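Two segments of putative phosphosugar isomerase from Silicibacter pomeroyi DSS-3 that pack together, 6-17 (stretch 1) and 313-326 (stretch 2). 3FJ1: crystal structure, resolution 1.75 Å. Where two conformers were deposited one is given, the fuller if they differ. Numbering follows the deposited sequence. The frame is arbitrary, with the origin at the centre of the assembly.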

ATOM      1  N   ILE A   6      -2.163  -2.733  35.713  1.00 16.13           N
ATOM      2  CA  ILE A   6      -2.748  -3.001  34.400  1.00 14.94           C
ATOM      3  C   ILE A   6      -2.308  -1.895  33.468  1.00 14.35           C
ATOM      4  O   ILE A   6      -2.478  -0.716  33.782  1.00 13.63           O
ATOM      5  CB  ILE A   6      -4.280  -3.072  34.505  1.00 15.01           C
ATOM      6  CG1 ILE A   6      -4.660  -4.254  35.409  1.00 15.07           C
ATOM      7  CG2 ILE A   6      -4.919  -3.152  33.116  1.00 13.88           C
ATOM      8  CD1 ILE A   6      -6.123  -4.334  35.756  1.00 16.11           C
ATOM      9  N   THR A   7      -1.758  -2.272  32.304  1.00 13.30           N
ATOM     10  CA  THR A   7      -1.288  -1.295  31.331  1.00 12.42           C
ATOM     11  C   THR A   7      -2.456  -0.542  30.681  1.00 12.24           C
ATOM     12  O   THR A   7      -3.561  -1.071  30.582  1.00 10.75           O
ATOM     13  CB  THR A   7      -0.489  -1.951  30.154  1.00 12.15           C
ATOM     14  OG1 THR A   7      -1.356  -2.814  29.391  1.00 11.76           O
ATOM     15  CG2 THR A   7       0.762  -2.758  30.673  1.00 12.12           C
ATOM     16  N   ARG A   8      -2.193   0.662  30.196  1.00 11.92           N
ATOM     17  CA  ARG A   8      -3.209   1.422  29.492  0.50 11.23           C
ATOM     18  C   ARG A   8      -3.666   0.641  28.258  1.00 11.89           C
ATOM     19  O   ARG A   8      -4.831   0.642  27.902  1.00 11.08           O
ATOM     20  CB  ARG A   8      -2.683   2.817  29.119  0.50 10.67           C
ATOM     21  CG  ARG A   8      -3.730   3.776  28.564  0.50  9.96           C
ATOM     22  CD  ARG A   8      -4.891   4.008  29.545  0.50  8.73           C
ATOM     23  NE  ARG A   8      -4.509   4.860  30.671  0.50  8.00           N
ATOM     24  CZ  ARG A   8      -5.238   5.031  31.771  0.50  7.29           C
ATOM     25  NH1 ARG A   8      -6.390   4.384  31.915  0.50  5.95           N
ATOM     26  NH2 ARG A   8      -4.781   5.835  32.740  0.50  6.97           N
HETATM   27  N   MSE A   9      -2.728  -0.038  27.609  1.00 12.18           N
HETATM   28  CA  MSE A   9      -3.066  -0.838  26.429  1.00 12.04           C
HETATM   29  C   MSE A   9      -4.089  -1.889  26.801  1.00 11.57           C
HETATM   30  O   MSE A   9      -5.088  -2.065  26.107  1.00 11.45           O
HETATM   31  CB  MSE A   9      -1.825  -1.508  25.840  1.00 11.97           C
HETATM   32  CG  MSE A   9      -2.118  -2.284  24.601  1.00 12.54           C
HETATM   33 SE   MSE A   9      -0.486  -2.995  23.788  1.00 13.58          SE
HETATM   34  CE  MSE A   9      -1.282  -3.987  22.286  1.00 11.95           C
ATOM     35  N   ARG A  10      -3.855  -2.593  27.907  1.00 12.16           N
ATOM     36  CA  ARG A  10      -4.814  -3.617  28.350  1.00 12.14           C
ATOM     37  C   ARG A  10      -6.160  -3.019  28.748  1.00 11.87           C
ATOM     38  O   ARG A  10      -7.193  -3.596  28.446  1.00 11.39           O
ATOM     39  CB  ARG A  10      -4.267  -4.458  29.503  1.00 12.90           C
ATOM     40  CG  ARG A  10      -5.176  -5.647  29.868  1.00 13.06           C
ATOM     41  CD  ARG A  10      -5.235  -6.723  28.768  1.00 13.47           C
ATOM     42  NE  ARG A  10      -6.587  -7.233  28.579  1.00 13.82           N
ATOM     43  CZ  ARG A  10      -6.914  -8.190  27.709  1.00 13.60           C
ATOM     44  NH1 ARG A  10      -5.979  -8.817  27.007  1.00 13.87           N
ATOM     45  NH2 ARG A  10      -8.170  -8.569  27.596  1.00 14.24           N
ATOM     46  N   ARG A  11      -6.149  -1.888  29.448  1.00 12.01           N
ATOM     47  CA  ARG A  11      -7.394  -1.228  29.842  1.00 12.25           C
ATOM     48  C   ARG A  11      -8.226  -0.973  28.578  1.00 11.85           C
ATOM     49  O   ARG A  11      -9.424  -1.191  28.554  1.00 11.43           O
ATOM     50  CB  ARG A  11      -7.123   0.143  30.469  1.00 12.79           C
ATOM     51  CG  ARG A  11      -6.429   0.161  31.816  1.00 13.60           C
ATOM     52  CD  ARG A  11      -7.364  -0.135  32.901  1.00 14.24           C
ATOM     53  NE  ARG A  11      -6.746  -0.057  34.228  1.00 14.16           N
ATOM     54  CZ  ARG A  11      -7.266  -0.609  35.309  1.00 13.95           C
ATOM     55  NH1 ARG A  11      -8.380  -1.320  35.222  1.00 13.98           N
ATOM     56  NH2 ARG A  11      -6.636  -0.504  36.477  1.00 14.18           N
ATOM     57  N   GLU A  12      -7.553  -0.522  27.530  1.00 11.17           N
ATOM     58  CA  GLU A  12      -8.305  -0.144  26.369  0.50 10.31           C
ATOM     59  C   GLU A  12      -8.788  -1.382  25.594  1.00 10.77           C
ATOM     60  O   GLU A  12      -9.908  -1.368  25.091  1.00 10.41           O
ATOM     61  CB  GLU A  12      -7.578   0.972  25.620  0.50  9.90           C
ATOM     62  CG  GLU A  12      -7.583   2.217  26.534  0.50  9.02           C
ATOM     63  CD  GLU A  12      -6.810   3.422  26.040  0.50  8.76           C
ATOM     64  OE1 GLU A  12      -6.410   3.472  24.862  0.50  8.23           O
ATOM     65  OE2 GLU A  12      -6.641   4.365  26.849  0.50  8.00           O
ATOM     66  N   ILE A  13      -8.010  -2.461  25.572  1.00 10.44           N
ATOM     67  CA  ILE A  13      -8.462  -3.719  24.988  1.00 10.48           C
ATOM     68  C   ILE A  13      -9.711  -4.231  25.737  1.00 10.94           C
ATOM     69  O   ILE A  13     -10.664  -4.725  25.096  1.00 12.30           O
ATOM     70  CB  ILE A  13      -7.341  -4.798  25.005  1.00 10.39           C
ATOM     71  CG1 ILE A  13      -6.202  -4.423  24.057  1.00 10.36           C
ATOM     72  CG2 ILE A  13      -7.914  -6.165  24.622  1.00 10.22           C
ATOM     73  CD1 ILE A  13      -4.894  -5.242  24.277  1.00  9.95           C
ATOM     74  N   ASP A  14      -9.741  -4.121  27.060  0.50 10.46           N
ATOM     75  CA  ASP A  14     -10.900  -4.598  27.821  0.50 10.76           C
ATOM     76  C   ASP A  14     -12.121  -3.680  27.673  0.50 11.13           C
ATOM     77  O   ASP A  14     -13.237  -4.058  28.039  0.50 11.77           O
ATOM     78  CB  ASP A  14     -10.538  -4.813  29.277  0.50  9.84           C
ATOM     79  CG  ASP A  14      -9.729  -6.069  29.479  0.50  9.57           C
ATOM     80  OD1 ASP A  14     -10.032  -7.071  28.805  0.50  8.90           O
ATOM     81  OD2 ASP A  14      -8.780  -6.052  30.287  0.50  8.59           O
ATOM     82  N   GLU A  15     -11.897  -2.469  27.179  1.00 11.45           N
ATOM     83  CA  GLU A  15     -13.019  -1.561  26.831  1.00 12.78           C
ATOM     84  C   GLU A  15     -13.532  -1.721  25.402  1.00 11.00           C
ATOM     85  O   GLU A  15     -14.556  -1.114  25.085  1.00  8.54           O
ATOM     86  CB  GLU A  15     -12.602  -0.085  26.974  1.00 14.42           C
ATOM     87  CG  GLU A  15     -12.261   0.360  28.387  1.00 16.72           C
ATOM     88  CD  GLU A  15     -11.554   1.723  28.493  1.00 17.68           C
ATOM     89  OE1 GLU A  15     -11.078   2.263  27.465  1.00 20.84           O
ATOM     90  OE2 GLU A  15     -11.438   2.247  29.654  1.00 21.70           O
ATOM     91  N   ILE A  16     -12.833  -2.491  24.537  1.00 10.86           N
ATOM     92  CA  ILE A  16     -13.255  -2.634  23.136  1.00 10.57           C
ATOM     93  C   ILE A  16     -14.695  -3.155  22.978  1.00 10.51           C
ATOM     94  O   ILE A  16     -15.485  -2.553  22.255  1.00 11.26           O
ATOM     95  CB  ILE A  16     -12.249  -3.456  22.265  1.00 10.43           C
ATOM     96  CG1 ILE A  16     -10.964  -2.666  21.984  1.00 10.46           C
ATOM     97  CG2 ILE A  16     -12.894  -3.922  20.909  1.00  9.89           C
ATOM     98  CD1 ILE A  16      -9.797  -3.517  21.422  1.00 10.21           C
ATOM     99  N   PRO A  17     -15.063  -4.254  23.653  1.00 10.60           N
ATOM    100  CA  PRO A  17     -16.461  -4.699  23.498  1.00 10.79           C
ATOM    101  C   PRO A  17     -17.551  -3.639  23.836  1.00 10.76           C
ATOM    102  O   PRO A  17     -18.510  -3.494  23.054  1.00 10.83           O
ATOM    103  CB  PRO A  17     -16.545  -5.903  24.440  1.00 10.78           C
ATOM    104  CG  PRO A  17     -15.123  -6.422  24.506  1.00 10.93           C
ATOM    105  CD  PRO A  17     -14.285  -5.179  24.497  1.00 10.65           C
TER
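Stretch 2, residues 313-326: IVSFYSMVEAFASE

Stretch 2 is helical and continues a helix that begins earlier in the chain. It lies against the helix of stretch 1, residues 8-17, and runs nearly the opposite way. The angle between the two N-to-C directions is 157°, and the axes come within 9.8 Å. The nearest CA pairs run in reversed order: Thr7 by Ser325, Arg10 by Glu321 (CA to CA 6.4 Å), Ile13 by Ser318. Together the stretches bury 519 Å².

Glu321 has the largest covered area of any residue here. Its CA-to-CB bond points toward stretch 1. With chi1 t and chi2 m, the carboxylate reaches the start of the opposing helix. There Thr7 OG1 donates to Glu321 OE2 at 2.7 Å. Thr7 is the N-cap. Its p rotamer holds OG1 where it also accepts from Arg10 N, at 2.9 Å. One hydroxyl therefore caps its own helix and ties it to the other. Water 1 bridges the same two residues: it accepts from Thr7 N (3.0 Å) and donates to Glu321 OE2 (2.7 Å).

The CA-to-CB bond of Arg10 points sideways to stretch 2. Its chi1 is t and chi2 p, and chi3 lies between wells at -139°. This shape lets the guanidinium serve both helices. Within its own helix, Arg10 NE donates to Asp14 OD2 (3.0 Å), and Arg10 NH2 forms a salt bridge with Asp14 OD1 (2.7 Å). Across the contact, Arg10 NH1 donates to Ser318 OG at 2.9 Å, with the hydroxyl at the guanidinium edge. Water 2 accepts from Arg10 NH1 (2.9 Å) and donates to Ser318 O and Glu321 OE1 (2.7 Å each). Arg10 and Glu321 are thus joined through water; Arg10 CB also packs on Glu321 CD at 3.6 Å.

The remaining contact is largely apolar. Met9, a selenomethionine, is fully extended, all three chi angles t. Its CE reaches Val320 CG1 at 3.8 Å and lies 3.4 Å from Tyr317 O. Ile13, chi1 m and chi2 t, places CD1 3.8 Å from Tyr317 CB and 3.9 Å from Glu321 CB. Ile16 has the same rotamer. Its CG2 meets Val314 CG2 at 4.1 Å, while its CD1 approaches Tyr317 CD2 obliquely at 4.2 Å. Tyr317 starts toward stretch 1, but its end leads away, and its OH is bonded elsewhere in the structure.

At the other end, Ser325 is p, and its OG donates back to Glu321 O at 2.8 Å. Ser325 CB lies 4.2 Å from Thr7 CG2.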

ATOM      1  N   ILE A 313      -7.906  -9.461  15.195  1.00  7.75           N
ATOM      2  CA  ILE A 313      -7.050  -8.365  15.622  1.00  6.94           C
ATOM      3  C   ILE A 313      -7.171  -8.124  17.127  1.00  7.29           C
ATOM      4  O   ILE A 313      -6.188  -7.757  17.749  1.00  8.03           O
ATOM      5  CB  ILE A 313      -7.250  -7.073  14.800  1.00  7.37           C
ATOM      6  CG1 ILE A 313      -6.005  -6.153  14.921  1.00  7.23           C
ATOM      7  CG2 ILE A 313      -8.615  -6.366  15.126  1.00  6.27           C
ATOM      8  CD1 ILE A 313      -4.693  -6.676  14.244  1.00  7.72           C
ATOM      9  N   VAL A 314      -8.355  -8.306  17.704  1.00  7.29           N
ATOM     10  CA  VAL A 314      -8.512  -8.159  19.167  1.00  7.53           C
ATOM     11  C   VAL A 314      -7.646  -9.227  19.887  1.00  7.29           C
ATOM     12  O   VAL A 314      -6.929  -8.916  20.872  1.00  7.47           O
ATOM     13  CB  VAL A 314      -9.987  -8.162  19.616  1.00  6.81           C
ATOM     14  CG1 VAL A 314     -10.084  -8.283  21.146  1.00  7.36           C
ATOM     15  CG2 VAL A 314     -10.724  -6.850  19.114  1.00  5.82           C
ATOM     16  N   SER A 315      -7.697 -10.461  19.402  1.00  7.79           N
ATOM     17  CA  SER A 315      -6.856 -11.520  19.975  1.00  7.92           C
ATOM     18  C   SER A 315      -5.360 -11.173  19.818  1.00  8.66           C
ATOM     19  O   SER A 315      -4.550 -11.385  20.726  1.00  8.68           O
ATOM     20  CB  SER A 315      -7.188 -12.869  19.371  1.00  8.35           C
ATOM     21  OG  SER A 315      -8.495 -13.303  19.786  1.00  8.35           O
ATOM     22  N   PHE A 316      -5.007 -10.639  18.657  1.00  8.67           N
ATOM     23  CA  PHE A 316      -3.624 -10.232  18.422  1.00  8.92           C
ATOM     24  C   PHE A 316      -3.192  -9.148  19.410  1.00  8.91           C
ATOM     25  O   PHE A 316      -2.085  -9.209  19.961  1.00  8.39           O
ATOM     26  CB  PHE A 316      -3.439  -9.731  16.979  1.00  9.00           C
ATOM     27  CG  PHE A 316      -2.051  -9.195  16.706  1.00  9.21           C
ATOM     28  CD1 PHE A 316      -1.026 -10.041  16.403  1.00  9.72           C
ATOM     29  CD2 PHE A 316      -1.783  -7.843  16.761  1.00  9.39           C
ATOM     30  CE1 PHE A 316       0.248  -9.542  16.157  1.00 10.08           C
ATOM     31  CE2 PHE A 316      -0.515  -7.354  16.534  1.00 10.00           C
ATOM     32  CZ  PHE A 316       0.486  -8.188  16.229  1.00  9.48           C
ATOM     33  N   TYR A 317      -4.039  -8.131  19.580  1.00  8.51           N
ATOM     34  CA  TYR A 317      -3.740  -7.022  20.492  1.00  9.24           C
ATOM     35  C   TYR A 317      -3.458  -7.547  21.899  1.00  9.43           C
ATOM     36  O   TYR A 317      -2.528  -7.120  22.589  1.00  8.72           O
ATOM     37  CB  TYR A 317      -4.910  -6.037  20.565  1.00  9.55           C
ATOM     38  CG  TYR A 317      -5.193  -5.177  19.328  1.00  9.37           C
ATOM     39  CD1 TYR A 317      -4.173  -4.714  18.494  1.00  9.18           C
ATOM     40  CD2 TYR A 317      -6.489  -4.742  19.072  1.00  9.22           C
ATOM     41  CE1 TYR A 317      -4.457  -3.886  17.399  1.00  9.38           C
ATOM     42  CE2 TYR A 317      -6.777  -3.916  17.978  1.00  9.05           C
ATOM     43  CZ  TYR A 317      -5.758  -3.489  17.161  1.00  9.61           C
ATOM     44  OH  TYR A 317      -6.082  -2.670  16.078  1.00 10.26           O
ATOM     45  N   SER A 318      -4.319  -8.469  22.307  1.00  9.56           N
ATOM     46  CA  SER A 318      -4.228  -9.142  23.591  1.00 10.94           C
ATOM     47  C   SER A 318      -2.902  -9.922  23.707  1.00 10.71           C
ATOM     48  O   SER A 318      -2.224  -9.819  24.715  1.00 10.07           O
ATOM     49  CB  SER A 318      -5.446 -10.055  23.772  1.00 10.63           C
ATOM     50  OG  SER A 318      -5.353 -10.774  24.992  1.00 12.12           O
HETATM   51  N   MSE A 319      -2.519 -10.664  22.669  1.00 10.55           N
HETATM   52  CA  MSE A 319      -1.219 -11.363  22.652  1.00 10.52           C
HETATM   53  C   MSE A 319      -0.043 -10.380  22.832  1.00 10.18           C
HETATM   54  O   MSE A 319       0.839 -10.573  23.708  1.00  9.53           O
HETATM   55  CB  MSE A 319      -1.053 -12.188  21.382  1.00 10.74           C
HETATM   56  CG  MSE A 319       0.210 -13.037  21.285  1.00 11.44           C
HETATM   57 SE   MSE A 319       1.789 -12.008  20.757  1.00 13.06          SE
HETATM   58  CE  MSE A 319       1.331 -11.806  18.849  1.00 12.18           C
ATOM     59  N   VAL A 320      -0.074  -9.286  22.059  1.00 10.33           N
ATOM     60  CA  VAL A 320       1.007  -8.269  22.106  1.00 10.09           C
ATOM     61  C   VAL A 320       1.098  -7.618  23.494  1.00 10.41           C
ATOM     62  O   VAL A 320       2.188  -7.468  24.040  1.00 10.68           O
ATOM     63  CB  VAL A 320       0.832  -7.214  21.001  1.00  9.76           C
ATOM     64  CG1 VAL A 320       1.790  -6.001  21.185  1.00 10.21           C
ATOM     65  CG2 VAL A 320       1.048  -7.867  19.589  1.00  9.97           C
ATOM     66  N   GLU A 321      -0.033  -7.271  24.087  1.00 10.83           N
ATOM     67  CA  GLU A 321       0.004  -6.652  25.418  1.00 11.20           C
ATOM     68  C   GLU A 321       0.600  -7.637  26.432  1.00 10.96           C
ATOM     69  O   GLU A 321       1.408  -7.242  27.284  1.00 11.66           O
ATOM     70  CB  GLU A 321      -1.384  -6.171  25.829  1.00 11.54           C
ATOM     71  CG  GLU A 321      -1.402  -5.302  27.082  1.00 11.58           C
ATOM     72  CD  GLU A 321      -1.235  -6.050  28.390  1.00 11.35           C
ATOM     73  OE1 GLU A 321      -1.660  -7.246  28.525  1.00 11.24           O
ATOM     74  OE2 GLU A 321      -0.706  -5.396  29.334  1.00 11.73           O
ATOM     75  N   ALA A 322       0.191  -8.908  26.373  1.00 11.58           N
ATOM     76  CA  ALA A 322       0.708  -9.905  27.300  1.00 11.64           C
ATOM     77  C   ALA A 322       2.218 -10.086  27.077  1.00 12.56           C
ATOM     78  O   ALA A 322       2.970 -10.237  28.026  1.00 13.30           O
ATOM     79  CB  ALA A 322      -0.022 -11.234  27.132  1.00 11.61           C
ATOM     80  N   PHE A 323       2.635 -10.127  25.815  1.00 12.34           N
ATOM     81  CA  PHE A 323       4.044 -10.281  25.451  1.00 13.19           C
ATOM     82  C   PHE A 323       4.885  -9.163  26.051  1.00 14.16           C
ATOM     83  O   PHE A 323       5.956  -9.400  26.663  1.00 15.02           O
ATOM     84  CB  PHE A 323       4.187 -10.264  23.930  1.00 13.30           C
ATOM     85  CG  PHE A 323       5.602 -10.284  23.471  1.00 13.24           C
ATOM     86  CD1 PHE A 323       6.336 -11.454  23.497  1.00 13.85           C
ATOM     87  CD2 PHE A 323       6.229  -9.123  23.043  1.00 14.25           C
ATOM     88  CE1 PHE A 323       7.690 -11.468  23.085  1.00 13.79           C
ATOM     89  CE2 PHE A 323       7.598  -9.146  22.636  1.00 14.06           C
ATOM     90  CZ  PHE A 323       8.293 -10.311  22.651  1.00 13.71           C
ATOM     91  N   ALA A 324       4.415  -7.935  25.881  1.00 14.70           N
ATOM     92  CA  ALA A 324       5.155  -6.790  26.364  1.00 16.40           C
ATOM     93  C   ALA A 324       5.174  -6.710  27.890  1.00 18.01           C
ATOM     94  O   ALA A 324       6.251  -6.521  28.484  1.00 18.19           O
ATOM     95  CB  ALA A 324       4.587  -5.470  25.766  1.00 16.09           C
ATOM     96  N   SER A 325       4.011  -6.870  28.521  1.00 20.18           N
ATOM     97  CA  SER A 325       3.930  -6.703  29.979  1.00 22.89           C
ATOM     98  C   SER A 325       4.746  -7.766  30.733  1.00 24.13           C
ATOM     99  O   SER A 325       5.430  -7.448  31.703  1.00 24.88           O
ATOM    100  CB  SER A 325       2.481  -6.624  30.480  1.00 23.60           C
ATOM    101  OG  SER A 325       1.697  -7.724  30.046  1.00 24.93           O
ATOM    102  N   GLU A 326       4.729  -9.004  30.273  1.00 25.43           N
ATOM    103  CA  GLU A 326       5.501 -10.035  30.951  1.00 26.54           C
ATOM    104  C   GLU A 326       7.020  -9.884  30.705  1.00 27.84           C
ATOM    105  O   GLU A 326       7.808 -10.521  31.392  1.00 28.69           O
ATOM    106  CB  GLU A 326       4.992 -11.431  30.584  1.00 26.28           C
ATOM    107  CG  GLU A 326       5.345 -11.895  29.202  1.00 25.82           C
ATOM    108  CD  GLU A 326       4.513 -13.092  28.764  1.00 25.80           C
ATOM    109  OE1 GLU A 326       3.724 -13.614  29.595  1.00 25.63           O
ATOM    110  OE2 GLU A 326       4.682 -13.534  27.610  1.00 25.13           O
TER
HETATM  111  O   HOH W   1      -1.437  -5.247  31.937  1.00 13.63           O
HETATM  112  O   HOH W   2      -3.102  -9.106  27.204  1.00 13.98           O